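Local coordinates for protein HAD-superfamily hydrolase, subfamily IA, variant 1 (Ehrlichia chaffeensis, PDB 3KZX) that probably hydrolyses 2-phosphoglycolate to glycolate and phosphate, as a phosphatase of the HAD-like superfamily, at residues T47-V51 and L88-L93; M122-K128 and F146-S152. One frame throughout, in Å; residues are numbered along the deposited sequence. Where two conformers were deposited one is given.

Overall arrangement
The two contacts lie in series along the chain and in different parts of the HAD architecture, with centres about 21 Å apart. Contact 1 pairs helices 45-54 and 82-95 in the helical cap, inserted between the first and second strands of the Rossmann-like core. Contact 2 joins the second strand, 121-126, to edge strand 148-152 of that six-stranded parallel sheet. They meet where the cap faces the core: Lys128 NZ lies 3.1 Å from Leu93 O, a weak hydrogen bond, and also bonds Tyr33 OH. Ser126, beside Asp31, lies near the C-terminal end of the second strand, close to where HAD phosphatases hold their phosphate.

Contact 1 (T47-V51 and L88-L93); sequences TFYQV and LYENSL
Thr47 and Val51 face Ser92 and Leu88 from two helical segments whose axes come within 9.6 Å and run 127° apart from N to C, more antiparallel than not. The backbones are nearer at the Val51 end, where its CA is 6.2 Å from Leu88 CA. At the middle of the contact two rings meet. Tyr89 CG is anti to its backbone N (chi1 179°), which swings the ring out beside Phe48 on the neighbouring helix; Phe48 CD2 lies 3.5 Å from Tyr89 CD1. The rings are inclined at 41°, neither stacked nor edge-to-face, with centroids 4.9 Å apart. Phe48 CE2 sits over the rim of one Tyr89 face, and Leu93 CD1 covers the rim of the other, clasping the phenol between a residue of each helix. The Tyr89 hydroxyl reaches beyond the pair to Thr39 O.

These helices belong to the cap of a HAD phosphatase, the helical insert that folds over the core domain. Trp82 and Ala85, on the same helix as Tyr89, also touch Phe48. Val51 forks at the close end: CG1 meets Leu88 CB at 3.8 Å, while CG2 rests 3.9 Å from Tyr89 CA, against the backbone itself. At the wider end Thr47 divides its two branches. Its methyl CG2 lies 4.0 Å from Tyr89 CD1, and its OG1 takes a water at 2.9 Å. In the Ser92 conformer given, OG also hydrogen-bonds this water; since a second conformer was deposited, the bridge between the helices is doubtful as a constant feature.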
ATOM      1  N   THR A  47     -14.585  10.145  -6.934  1.00 16.47           N
ATOM      2  CA  THR A  47     -13.837  10.247  -5.692  1.00 15.54           C
ATOM      3  C   THR A  47     -13.095  11.556  -5.576  1.00 14.29           C
ATOM      4  O   THR A  47     -13.139  12.188  -4.529  1.00 13.41           O
ATOM      5  CB  THR A  47     -12.836   9.104  -5.523  1.00 16.05           C
ATOM      6  OG1 THR A  47     -13.533   7.863  -5.626  1.00 18.22           O
ATOM      7  CG2 THR A  47     -12.187   9.197  -4.136  1.00 15.07           C
ATOM      8  N   PHE A  48     -12.431  11.990  -6.648  1.00 13.68           N
ATOM      9  CA  PHE A  48     -11.696  13.252  -6.551  1.00 13.29           C
ATOM     10  C   PHE A  48     -12.612  14.487  -6.541  1.00 12.76           C
ATOM     11  O   PHE A  48     -12.268  15.482  -5.927  1.00 10.32           O
ATOM     12  CB  PHE A  48     -10.553  13.356  -7.562  1.00 13.84           C
ATOM     13  CG  PHE A  48      -9.250  13.747  -6.934  1.00 15.06           C
ATOM     14  CD1 PHE A  48      -8.995  15.058  -6.604  1.00 19.33           C
ATOM     15  CD2 PHE A  48      -8.285  12.799  -6.662  1.00 20.35           C
ATOM     16  CE1 PHE A  48      -7.814  15.415  -6.004  1.00 20.37           C
ATOM     17  CE2 PHE A  48      -7.104  13.147  -6.058  1.00 20.44           C
ATOM     18  CZ  PHE A  48      -6.874  14.456  -5.718  1.00 20.06           C
ATOM     19  N   TYR A  49     -13.772  14.400  -7.191  1.00 12.89           N
ATOM     20  CA  TYR A  49     -14.786  15.450  -7.070  1.00 14.42           C
ATOM     21  C   TYR A  49     -15.168  15.658  -5.605  1.00 15.40           C
ATOM     22  O   TYR A  49     -15.226  16.795  -5.144  1.00 16.61           O
ATOM     23  CB  TYR A  49     -16.041  15.136  -7.897  1.00 15.09           C
ATOM     24  CG  TYR A  49     -15.899  15.383  -9.392  1.00 14.70           C
ATOM     25  CD1 TYR A  49     -15.371  16.562  -9.878  1.00 16.75           C
ATOM     26  CD2 TYR A  49     -16.326  14.435 -10.313  1.00 16.55           C
ATOM     27  CE1 TYR A  49     -15.263  16.789 -11.248  1.00 17.26           C
ATOM     28  CE2 TYR A  49     -16.220  14.644 -11.684  1.00 15.39           C
ATOM     29  CZ  TYR A  49     -15.679  15.824 -12.150  1.00 17.85           C
ATOM     30  OH  TYR A  49     -15.583  16.047 -13.521  1.00 15.38           O
ATOM     31  N   GLN A  50     -15.404  14.569  -4.878  1.00 15.23           N
ATOM     32  CA  GLN A  50     -15.739  14.650  -3.436  1.00 15.78           C
ATOM     33  C   GLN A  50     -14.615  15.319  -2.653  1.00 14.72           C
ATOM     34  O   GLN A  50     -14.867  16.151  -1.802  1.00 13.66           O
ATOM     35  CB  GLN A  50     -15.993  13.260  -2.843  1.00 16.53           C
ATOM     36  CG  GLN A  50     -17.314  12.618  -3.281  1.00 19.69           C
ATOM     37  CD  GLN A  50     -17.344  11.094  -3.084  1.00 23.86           C
ATOM     38  OE1 GLN A  50     -16.319  10.456  -2.791  1.00 27.73           O
ATOM     39  NE2 GLN A  50     -18.532  10.506  -3.249  1.00 24.60           N
ATOM     40  N   VAL A  51     -13.365  14.972  -2.963  1.00 12.92           N
ATOM     41  CA  VAL A  51     -12.234  15.604  -2.299  1.00 12.08           C
ATOM     42  C   VAL A  51     -12.182  17.107  -2.566  1.00 12.59           C
ATOM     43  O   VAL A  51     -12.036  17.905  -1.639  1.00 12.67           O
ATOM     44  CB  VAL A  51     -10.897  14.924  -2.718  1.00 11.68           C
ATOM     45  CG1 VAL A  51      -9.706  15.681  -2.180  1.00  9.81           C
ATOM     46  CG2 VAL A  51     -10.870  13.448  -2.246  1.00 10.69           C
ATOM     47  N   LEU A  88      -6.709  13.393   1.848  1.00  8.41           N
ATOM     48  CA  LEU A  88      -8.155  13.205   1.759  1.00  9.29           C
ATOM     49  C   LEU A  88      -8.497  12.077   0.819  1.00  9.63           C
ATOM     50  O   LEU A  88      -9.371  11.250   1.128  1.00  9.16           O
ATOM     51  CB  LEU A  88      -8.871  14.497   1.295  1.00  9.07           C
ATOM     52  CG  LEU A  88      -9.308  15.424   2.414  1.00 11.78           C
ATOM     53  CD1 LEU A  88      -8.176  15.704   3.412  1.00 13.68           C
ATOM     54  CD2 LEU A  88      -9.922  16.729   1.870  1.00 10.00           C
ATOM     55  N   TYR A  89      -7.759  12.013  -0.299  1.00  9.14           N
ATOM     56  CA  TYR A  89      -7.983  11.033  -1.327  1.00  9.60           C
ATOM     57  C   TYR A  89      -7.733   9.614  -0.798  1.00  9.65           C
ATOM     58  O   TYR A  89      -8.586   8.746  -0.988  1.00  8.52           O
ATOM     59  CB  TYR A  89      -7.086  11.331  -2.538  1.00  8.96           C
ATOM     60  CG  TYR A  89      -7.176  10.376  -3.695  1.00  9.56           C
ATOM     61  CD1 TYR A  89      -8.364  10.181  -4.381  1.00 11.31           C
ATOM     62  CD2 TYR A  89      -6.062   9.712  -4.145  1.00  9.40           C
ATOM     63  CE1 TYR A  89      -8.436   9.332  -5.482  1.00 10.81           C
ATOM     64  CE2 TYR A  89      -6.125   8.870  -5.240  1.00 14.41           C
ATOM     65  CZ  TYR A  89      -7.320   8.672  -5.897  1.00 11.02           C
ATOM     66  OH  TYR A  89      -7.374   7.839  -6.979  1.00 12.05           O
ATOM     67  N   GLU A  90      -6.570   9.364  -0.194  1.00 10.22           N
ATOM     68  CA  GLU A  90      -6.318   8.045   0.408  1.00  9.89           C
ATOM     69  C   GLU A  90      -7.336   7.698   1.489  1.00 10.94           C
ATOM     70  O   GLU A  90      -7.757   6.531   1.600  1.00 10.80           O
ATOM     71  CB  GLU A  90      -4.937   7.956   1.061  1.00 10.22           C
ATOM     72  CG  GLU A  90      -4.512   6.498   1.362  1.00 10.54           C
ATOM     73  CD  GLU A  90      -2.993   6.329   1.522  1.00 13.07           C
ATOM     74  OE1 GLU A  90      -2.303   7.351   1.677  1.00 10.47           O
ATOM     75  OE2 GLU A  90      -2.508   5.174   1.492  1.00  9.87           O
ATOM     76  N   ASN A  91      -7.668   8.676   2.332  1.00 11.69           N
ATOM     77  CA  ASN A  91      -8.691   8.470   3.380  1.00 12.60           C
ATOM     78  C   ASN A  91     -10.021   7.973   2.791  1.00 12.18           C
ATOM     79  O   ASN A  91     -10.638   7.052   3.327  1.00 12.67           O
ATOM     80  CB  ASN A  91      -8.930   9.738   4.199  1.00 13.75           C
ATOM     81  CG  ASN A  91      -7.791  10.070   5.175  1.00 16.17           C
ATOM     82  OD1 ASN A  91      -7.794  11.150   5.772  1.00 23.80           O
ATOM     83  ND2 ASN A  91      -6.823   9.179   5.325  1.00 20.29           N
ATOM     84  N   SER A  92     -10.398   8.539   1.653  1.00 11.58           N
ATOM     85  CA  SER A  92     -11.672   8.250   0.997  0.50 11.50           C
ATOM     86  C   SER A  92     -11.660   6.849   0.385  1.00 11.62           C
ATOM     87  O   SER A  92     -12.635   6.103   0.506  1.00 11.72           O
ATOM     88  CB  SER A  92     -11.956   9.298  -0.099  0.50 11.56           C
ATOM     89  OG  SER A  92     -12.991   8.878  -0.975  0.50 10.19           O
ATOM     90  N   LEU A  93     -10.560   6.527  -0.276  1.00  9.99           N
ATOM     91  CA  LEU A  93     -10.353   5.202  -0.882  1.00  9.88           C
ATOM     92  C   LEU A  93     -10.389   4.104   0.165  1.00  9.36           C
ATOM     93  O   LEU A  93     -10.948   3.043  -0.093  1.00  9.66           O
ATOM     94  CB  LEU A  93      -9.016   5.130  -1.606  1.00  8.75           C
ATOM     95  CG  LEU A  93      -8.796   5.977  -2.880  1.00  9.40           C
ATOM     96  CD1 LEU A  93      -7.368   5.749  -3.447  1.00 10.35           C
ATOM     97  CD2 LEU A  93      -9.880   5.680  -3.928  1.00  9.76           C
TER
HETATM   98  O   HOH W   1     -13.663   6.667  -3.038  1.00 32.41           O

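Contact 2 (M122-K128 and F146-S152); sequences MAIVSNK and FDSIIGS
Ile124 and Phe146 both set their gamma branch beside the backbone N, with chi1 -74° for Ile124 CG1 and -57° for Phe146 CG, and this carries the isoleucine tip over the ring. Ile124 CD1 stands above the centre of one face, 13° off the normal and 3.5 Å from the centroid of the Phe146 ring, a CH-pi contact. Ile124 CG1 follows behind it, and Met122 CB nears Phe146 CD1 at 3.8 Å from an oblique direction, its sulfur adding a more distant Met-aromatic contact. Leu112 of helix 108-117 touches both Met122 and Phe146.

Beyond the ring the chains run as neighbouring parallel strands, joined through helix 130-139 in a beta-alpha-beta crossover of the Rossmann-like HAD core. Ile124 bonds through both its backbone N and its O: the N gives to Ser148 O, and the O receives Ile150 N at 2.9 Å in a nearly straight bond. Ser126 N then gives to Ile150 O. Ile124 and Ile149 face helix 130-139; Val125 and Ser148 on the other face meet helix 163-172.

Where the chain turns a corner at Asn127 and Lys128, Ser126 OG accepts Lys128 N in an ST turn. Ser152 grips the turned chain twice: its OG gives to Asn127 O at 2.6 Å and its N to Lys128 O at 2.8 Å, each donor standing well above the carbonyl plane. Asn127 OD1 receives Lys159 N, and Lys159 NZ reaches Val125 O. With carbonyls 127 and 128 both taken by Ser152, and the turn tied back to Ser126, this corner is probably held in one shape at the strand end where HAD phosphatases carry their motif II serine or threonine.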
ATOM      1  N   MET A 122       4.002 -14.152   2.667  1.00  6.30           N
ATOM      2  CA  MET A 122       3.623 -12.754   2.502  1.00  5.82           C
ATOM      3  C   MET A 122       2.299 -12.445   3.131  1.00  6.18           C
ATOM      4  O   MET A 122       1.394 -13.307   3.238  1.00  7.63           O
ATOM      5  CB  MET A 122       3.545 -12.365   1.017  1.00  5.39           C
ATOM      6  CG  MET A 122       4.868 -12.505   0.267  1.00  6.20           C
ATOM      7  SD  MET A 122       4.673 -12.232  -1.508  1.00  7.12           S
ATOM      8  CE  MET A 122       4.411 -13.935  -1.942  1.00  5.80           C
ATOM      9  N   ALA A 123       2.167 -11.179   3.496  1.00  5.55           N
ATOM     10  CA  ALA A 123       0.909 -10.664   3.999  1.00  5.66           C
ATOM     11  C   ALA A 123       0.677  -9.249   3.543  1.00  5.57           C
ATOM     12  O   ALA A 123       1.620  -8.586   3.084  1.00  6.87           O
ATOM     13  CB  ALA A 123       0.877 -10.751   5.512  1.00  5.83           C
ATOM     14  N   ILE A 124      -0.584  -8.807   3.627  1.00  5.36           N
ATOM     15  CA  ILE A 124      -0.939  -7.386   3.448  1.00  6.22           C
ATOM     16  C   ILE A 124      -1.456  -6.834   4.765  1.00  6.86           C
ATOM     17  O   ILE A 124      -2.267  -7.473   5.462  1.00  6.44           O
ATOM     18  CB  ILE A 124      -1.967  -7.189   2.327  1.00  6.63           C
ATOM     19  CG1 ILE A 124      -1.279  -7.366   0.949  1.00  7.96           C
ATOM     20  CG2 ILE A 124      -2.707  -5.792   2.364  1.00  4.52           C
ATOM     21  CD1 ILE A 124      -2.255  -7.687  -0.128  1.00 13.51           C
ATOM     22  N   VAL A 125      -0.964  -5.652   5.104  1.00  4.83           N
ATOM     23  CA  VAL A 125      -1.500  -4.868   6.217  1.00  6.58           C
ATOM     24  C   VAL A 125      -1.798  -3.430   5.747  1.00  5.40           C
ATOM     25  O   VAL A 125      -0.882  -2.691   5.404  1.00  6.27           O
ATOM     26  CB  VAL A 125      -0.558  -4.869   7.414  1.00  6.08           C
ATOM     27  CG1 VAL A 125      -1.102  -3.991   8.574  1.00  6.66           C
ATOM     28  CG2 VAL A 125      -0.344  -6.298   7.894  1.00  8.44           C
ATOM     29  N   SER A 126      -3.094  -3.077   5.759  1.00  5.84           N
ATOM     30  CA  SER A 126      -3.644  -1.879   5.177  1.00  6.34           C
ATOM     31  C   SER A 126      -4.704  -1.276   6.091  1.00  6.76           C
ATOM     32  O   SER A 126      -5.381  -2.018   6.829  1.00  7.81           O
ATOM     33  CB  SER A 126      -4.300  -2.230   3.827  1.00  7.11           C
ATOM     34  OG  SER A 126      -4.955  -1.106   3.266  1.00  7.04           O
ATOM     35  N   ASN A 127      -4.869   0.052   6.035  1.00  6.91           N
ATOM     36  CA  ASN A 127      -5.987   0.725   6.691  1.00  7.56           C
ATOM     37  C   ASN A 127      -7.268   0.799   5.842  1.00  6.95           C
ATOM     38  O   ASN A 127      -8.289   1.304   6.305  1.00  7.57           O
ATOM     39  CB  ASN A 127      -5.585   2.115   7.200  1.00  7.69           C
ATOM     40  CG  ASN A 127      -4.735   2.055   8.474  1.00  8.85           C
ATOM     41  OD1 ASN A 127      -4.418   0.959   9.009  1.00  8.14           O
ATOM     42  ND2 ASN A 127      -4.356   3.250   8.976  1.00  7.41           N
ATOM     43  N   LYS A 128      -7.225   0.274   4.630  1.00  6.96           N
ATOM     44  CA  LYS A 128      -8.442   0.079   3.873  1.00  7.52           C
ATOM     45  C   LYS A 128      -9.366  -0.912   4.586  1.00  7.30           C
ATOM     46  O   LYS A 128      -8.915  -1.890   5.185  1.00  6.52           O
ATOM     47  CB  LYS A 128      -8.150  -0.408   2.466  1.00  6.95           C
ATOM     48  CG  LYS A 128      -9.358  -0.541   1.569  1.00  9.17           C
ATOM     49  CD  LYS A 128      -8.962  -0.984   0.174  1.00  9.29           C
ATOM     50  CE  LYS A 128     -10.149  -1.212  -0.705  1.00  8.01           C
ATOM     51  NZ  LYS A 128     -10.968   0.028  -0.879  1.00  6.12           N
ATOM     52  N   PHE A 146      -0.951 -14.287  -0.724  1.00  7.91           N
ATOM     53  CA  PHE A 146      -0.936 -13.754   0.653  1.00  8.09           C
ATOM     54  C   PHE A 146      -1.515 -14.690   1.649  1.00  8.49           C
ATOM     55  O   PHE A 146      -2.653 -15.169   1.487  1.00  9.18           O
ATOM     56  CB  PHE A 146      -1.669 -12.419   0.717  1.00  8.10           C
ATOM     57  CG  PHE A 146      -1.098 -11.411  -0.210  1.00  6.61           C
ATOM     58  CD1 PHE A 146       0.171 -10.861   0.047  1.00  5.52           C
ATOM     59  CD2 PHE A 146      -1.758 -11.053  -1.357  1.00 10.30           C
ATOM     60  CE1 PHE A 146       0.722  -9.992  -0.826  1.00  6.67           C
ATOM     61  CE2 PHE A 146      -1.188 -10.163  -2.237  1.00  8.61           C
ATOM     62  CZ  PHE A 146       0.049  -9.643  -1.969  1.00  5.20           C
ATOM     63  N   ASP A 147      -0.745 -14.979   2.689  1.00  8.94           N
ATOM     64  CA  ASP A 147      -1.226 -15.897   3.707  1.00 10.01           C
ATOM     65  C   ASP A 147      -2.048 -15.226   4.795  1.00  9.60           C
ATOM     66  O   ASP A 147      -2.663 -15.912   5.604  1.00  8.22           O
ATOM     67  CB  ASP A 147      -0.088 -16.732   4.243  1.00  9.80           C
ATOM     68  CG  ASP A 147       0.386 -17.757   3.200  1.00 15.47           C
ATOM     69  OD1 ASP A 147       1.540 -17.730   2.824  1.00 20.94           O
ATOM     70  OD2 ASP A 147      -0.438 -18.545   2.707  1.00 21.04           O
ATOM     71  N   SER A 148      -2.085 -13.892   4.791  1.00  9.56           N
ATOM     72  CA  SER A 148      -2.949 -13.133   5.689  1.00  8.63           C
ATOM     73  C   SER A 148      -3.196 -11.776   5.061  1.00  7.71           C
ATOM     74  O   SER A 148      -2.256 -11.170   4.552  1.00  6.21           O
ATOM     75  CB  SER A 148      -2.252 -12.908   7.024  1.00  8.74           C
ATOM     76  OG  SER A 148      -3.083 -12.160   7.905  1.00 11.08           O
ATOM     77  N   ILE A 149      -4.433 -11.292   5.107  1.00  5.44           N
ATOM     78  CA  ILE A 149      -4.741  -9.967   4.613  1.00  6.49           C
ATOM     79  C   ILE A 149      -5.530  -9.285   5.707  1.00  7.07           C
ATOM     80  O   ILE A 149      -6.663  -9.717   5.987  1.00  6.23           O
ATOM     81  CB  ILE A 149      -5.594 -10.005   3.311  1.00  5.66           C
ATOM     82  CG1 ILE A 149      -4.798 -10.603   2.136  1.00  6.64           C
ATOM     83  CG2 ILE A 149      -6.086  -8.612   2.926  1.00  6.05           C
ATOM     84  CD1 ILE A 149      -5.635 -11.073   0.974  1.00  6.04           C
ATOM     85  N   ILE A 150      -4.927  -8.244   6.306  1.00  6.37           N
ATOM     86  CA  ILE A 150      -5.480  -7.463   7.422  1.00  7.33           C
ATOM     87  C   ILE A 150      -5.794  -6.007   6.939  1.00  7.65           C
ATOM     88  O   ILE A 150      -4.929  -5.321   6.384  1.00  7.52           O
ATOM     89  CB  ILE A 150      -4.471  -7.397   8.583  1.00  8.31           C
ATOM     90  CG1 ILE A 150      -4.152  -8.823   9.090  1.00  8.11           C
ATOM     91  CG2 ILE A 150      -5.005  -6.516   9.742  1.00  6.26           C
ATOM     92  CD1 ILE A 150      -5.361  -9.552   9.719  1.00  9.50           C
ATOM     93  N   GLY A 151      -7.036  -5.591   7.122  1.00  7.26           N
ATOM     94  CA  GLY A 151      -7.480  -4.235   6.847  1.00  7.45           C
ATOM     95  C   GLY A 151      -8.093  -3.624   8.090  1.00  8.72           C
ATOM     96  O   GLY A 151      -8.151  -4.276   9.168  1.00  8.13           O
ATOM     97  N   SER A 152      -8.595  -2.395   7.971  1.00  9.10           N
ATOM     98  CA  SER A 152      -9.325  -1.826   9.098  1.00 10.14           C
ATOM     99  C   SER A 152     -10.612  -2.626   9.343  1.00  9.87           C
ATOM    100  O   SER A 152     -11.185  -3.184   8.420  1.00  8.92           O
ATOM    101  CB  SER A 152      -9.669  -0.349   8.916  1.00 11.01           C
ATOM    102  OG  SER A 152     -10.048  -0.077   7.603  1.00 15.81           O
TER
HETATM  103  O   HOH W   2       2.340 -16.126   1.087  1.00 11.90           O